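Local coordinates for protein lovastatin nonaketide synthase, polyketide synthase component (Aspergillus terreus, PDB 7CPX) that builds the nonaketide precursor dihydromonacolin L of the cholesterol-lowering drug lovastatin by repeated malonyl-CoA condensation, working as a homodimer together with the partner protein LovC, at residues A[136-140]-A[936-940]. The protein carries 2 engineered substitutions. Numbering follows the deposited sequence.
Sequences YETVS and YWVES
The ring of Y136 turns its edge toward the indole of W937 in a T-shaped stack, the planes standing at 75°. The centroid of the phenol ring lies 5.2 Å from that of the six-membered indole ring. CE1 of Y136 sits over the middle of the indole face, 3.8 Å from W937 CE2. The same phenol reaches past the indole to the backbone beyond. V938 N donates to Y136 OH across 2.6 Å, coming in at the edge of the phenol near its plane, although the bond is well bent at 130°. The hydroxyl also has a hydrogen bond with the carbonyl oxygen of E93, so this buried polar atom is tied to two backbone groups, one N-H and one carbonyl. Here a ketosynthase loop, following strand 126-131 of the thiolase-like fold, receives residues 936-940, part of the linker that joins transacylase and dehydratase and, as in related synthases, packs back against the ketosynthase. P97 touches both aromatic side chains, while R935 makes a cation-pi contact with W937. A second side chain of the loop meets the indole: V139 CG1, anti to its own backbone N (chi1 166°), lies 3.9 Å from W937 CZ3, and V139 also packs on T943 and L947 of helix 941-947, for which S940 occupies the N-cap position. V938 points its CB toward the loop. This CB rests against the phenol, 4.1 Å from Y136 CZ, with the two side chains crossing at about a right angle. V938 CG1 lies against S140 OG, and S140 CB in turn lies over the rim of one phenol face.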
ATOM      1  N   TYR A 136      14.100 -18.032  10.000  1.00 83.55           N
ATOM      2  CA  TYR A 136      14.515 -18.148   8.613  1.00 83.55           C
ATOM      3  C   TYR A 136      13.717 -19.266   7.956  1.00 83.55           C
ATOM      4  O   TYR A 136      13.354 -20.256   8.595  1.00 83.55           O
ATOM      5  CB  TYR A 136      16.013 -18.423   8.516  1.00 83.55           C
ATOM      6  CG  TYR A 136      16.792 -17.365   7.764  1.00 83.55           C
ATOM      7  CD1 TYR A 136      17.008 -16.112   8.317  1.00 83.55           C
ATOM      8  CD2 TYR A 136      17.323 -17.624   6.510  1.00 83.55           C
ATOM      9  CE1 TYR A 136      17.725 -15.150   7.641  1.00 83.55           C
ATOM     10  CE2 TYR A 136      18.043 -16.669   5.829  1.00 83.55           C
ATOM     11  CZ  TYR A 136      18.240 -15.432   6.396  1.00 83.55           C
ATOM     12  OH  TYR A 136      18.956 -14.473   5.715  1.00 83.55           O
ATOM     13  N   GLU A 137      13.451 -19.109   6.664  1.00 87.16           N
ATOM     14  CA  GLU A 137      12.452 -19.680   5.775  1.00 87.16           C
ATOM     15  C   GLU A 137      11.140 -18.921   5.918  1.00 87.16           C
ATOM     16  O   GLU A 137      10.205 -19.186   5.164  1.00 87.16           O
ATOM     17  CB  GLU A 137      12.194 -21.178   6.034  1.00 87.16           C
ATOM     18  CG  GLU A 137      11.260 -21.848   5.036  1.00 87.16           C
ATOM     19  CD  GLU A 137      11.194 -23.351   5.218  1.00 87.16           C
ATOM     20  OE1 GLU A 137      11.831 -23.865   6.162  1.00 87.16           O
ATOM     21  OE2 GLU A 137      10.504 -24.019   4.419  1.00 87.16           O
ATOM     22  N   THR A 138      11.043 -17.976   6.849  1.00 86.09           N
ATOM     23  CA  THR A 138       9.943 -17.025   6.910  1.00 86.09           C
ATOM     24  C   THR A 138      10.432 -15.596   6.757  1.00 86.09           C
ATOM     25  O   THR A 138       9.928 -14.859   5.904  1.00 86.09           O
ATOM     26  CB  THR A 138       9.180 -17.178   8.232  1.00 86.09           C
ATOM     27  OG1 THR A 138       8.764 -18.539   8.394  1.00 86.09           O
ATOM     28  CG2 THR A 138       7.966 -16.277   8.241  1.00 86.09           C
ATOM     29  N   VAL A 139      11.418 -15.189   7.558  1.00 82.54           N
ATOM     30  CA  VAL A 139      12.007 -13.862   7.406  1.00 82.54           C
ATOM     31  C   VAL A 139      12.609 -13.711   6.017  1.00 82.54           C
ATOM     32  O   VAL A 139      12.335 -12.741   5.301  1.00 82.54           O
ATOM     33  CB  VAL A 139      13.061 -13.622   8.502  1.00 82.54           C
ATOM     34  CG1 VAL A 139      13.908 -12.411   8.167  1.00 82.54           C
ATOM     35  CG2 VAL A 139      12.383 -13.449   9.842  1.00 82.54           C
ATOM     36  N   SER A 140      13.434 -14.676   5.612  1.00 84.54           N
ATOM     37  CA  SER A 140      14.057 -14.630   4.298  1.00 84.54           C
ATOM     38  C   SER A 140      13.080 -14.940   3.176  1.00 84.54           C
ATOM     39  O   SER A 140      13.426 -14.742   2.006  1.00 84.54           O
ATOM     40  CB  SER A 140      15.225 -15.613   4.241  1.00 84.54           C
ATOM     41  OG  SER A 140      15.825 -15.622   2.959  1.00 84.54           O
ATOM     42  N   TYR A 936      26.376 -12.443   6.336  1.00 85.70           N
ATOM     43  CA  TYR A 936      25.561 -13.139   5.344  1.00 85.70           C
ATOM     44  C   TYR A 936      24.137 -13.220   5.876  1.00 85.70           C
ATOM     45  O   TYR A 936      23.839 -14.012   6.773  1.00 85.70           O
ATOM     46  CB  TYR A 936      26.134 -14.521   5.054  1.00 85.70           C
ATOM     47  CG  TYR A 936      27.553 -14.492   4.536  1.00 85.70           C
ATOM     48  CD1 TYR A 936      27.815 -14.349   3.183  1.00 85.70           C
ATOM     49  CD2 TYR A 936      28.629 -14.605   5.400  1.00 85.70           C
ATOM     50  CE1 TYR A 936      29.106 -14.320   2.705  1.00 85.70           C
ATOM     51  CE2 TYR A 936      29.926 -14.577   4.930  1.00 85.70           C
ATOM     52  CZ  TYR A 936      30.159 -14.436   3.582  1.00 85.70           C
ATOM     53  OH  TYR A 936      31.451 -14.408   3.106  1.00 85.70           O
ATOM     54  N   TRP A 937      23.253 -12.396   5.320  1.00 84.17           N
ATOM     55  CA  TRP A 937      21.866 -12.351   5.752  1.00 84.17           C
ATOM     56  C   TRP A 937      21.002 -11.933   4.573  1.00 84.17           C
ATOM     57  O   TRP A 937      21.479 -11.327   3.610  1.00 84.17           O
ATOM     58  CB  TRP A 937      21.674 -11.384   6.926  1.00 84.17           C
ATOM     59  CG  TRP A 937      21.075 -12.017   8.139  1.00 84.17           C
ATOM     60  CD1 TRP A 937      21.680 -12.888   8.990  1.00 84.17           C
ATOM     61  CD2 TRP A 937      19.752 -11.817   8.646  1.00 84.17           C
ATOM     62  NE1 TRP A 937      20.817 -13.251   9.993  1.00 84.17           N
ATOM     63  CE2 TRP A 937      19.625 -12.604   9.804  1.00 84.17           C
ATOM     64  CE3 TRP A 937      18.663 -11.050   8.231  1.00 84.17           C
ATOM     65  CZ2 TRP A 937      18.451 -12.647  10.552  1.00 84.17           C
ATOM     66  CZ3 TRP A 937      17.500 -11.094   8.973  1.00 84.17           C
ATOM     67  CH2 TRP A 937      17.402 -11.886  10.120  1.00 84.17           C
ATOM     68  N   VAL A 938      19.716 -12.260   4.663  1.00 83.80           N
ATOM     69  CA  VAL A 938      18.742 -11.942   3.626  1.00 83.80           C
ATOM     70  C   VAL A 938      17.646 -11.100   4.258  1.00 83.80           C
ATOM     71  O   VAL A 938      17.049 -11.503   5.264  1.00 83.80           O
ATOM     72  CB  VAL A 938      18.155 -13.208   2.984  1.00 83.80           C
ATOM     73  CG1 VAL A 938      17.060 -12.842   2.002  1.00 83.80           C
ATOM     74  CG2 VAL A 938      19.242 -14.006   2.292  1.00 83.80           C
ATOM     75  N   GLU A 939      17.379  -9.939   3.667  1.00 86.34           N
ATOM     76  CA  GLU A 939      16.314  -9.067   4.151  1.00 86.34           C
ATOM     77  C   GLU A 939      15.824  -8.212   2.994  1.00 86.34           C
ATOM     78  O   GLU A 939      16.469  -7.221   2.641  1.00 86.34           O
ATOM     79  CB  GLU A 939      16.792  -8.186   5.298  1.00 86.34           C
ATOM     80  CG  GLU A 939      16.508  -8.751   6.666  1.00 86.34           C
ATOM     81  CD  GLU A 939      16.912  -7.804   7.776  1.00 86.34           C
ATOM     82  OE1 GLU A 939      17.378  -6.689   7.463  1.00 86.34           O
ATOM     83  OE2 GLU A 939      16.764  -8.170   8.961  1.00 86.34           O
ATOM     84  N   SER A 940      14.689  -8.586   2.415  1.00 84.49           N
ATOM     85  CA  SER A 940      13.993  -7.666   1.532  1.00 84.49           C
ATOM     86  C   SER A 940      13.666  -6.401   2.310  1.00 84.49           C
ATOM     87  O   SER A 940      13.259  -6.460   3.474  1.00 84.49           O
ATOM     88  CB  SER A 940      12.717  -8.306   0.989  1.00 84.49           C
ATOM     89  OG  SER A 940      11.999  -7.396   0.173  1.00 84.49           O
TER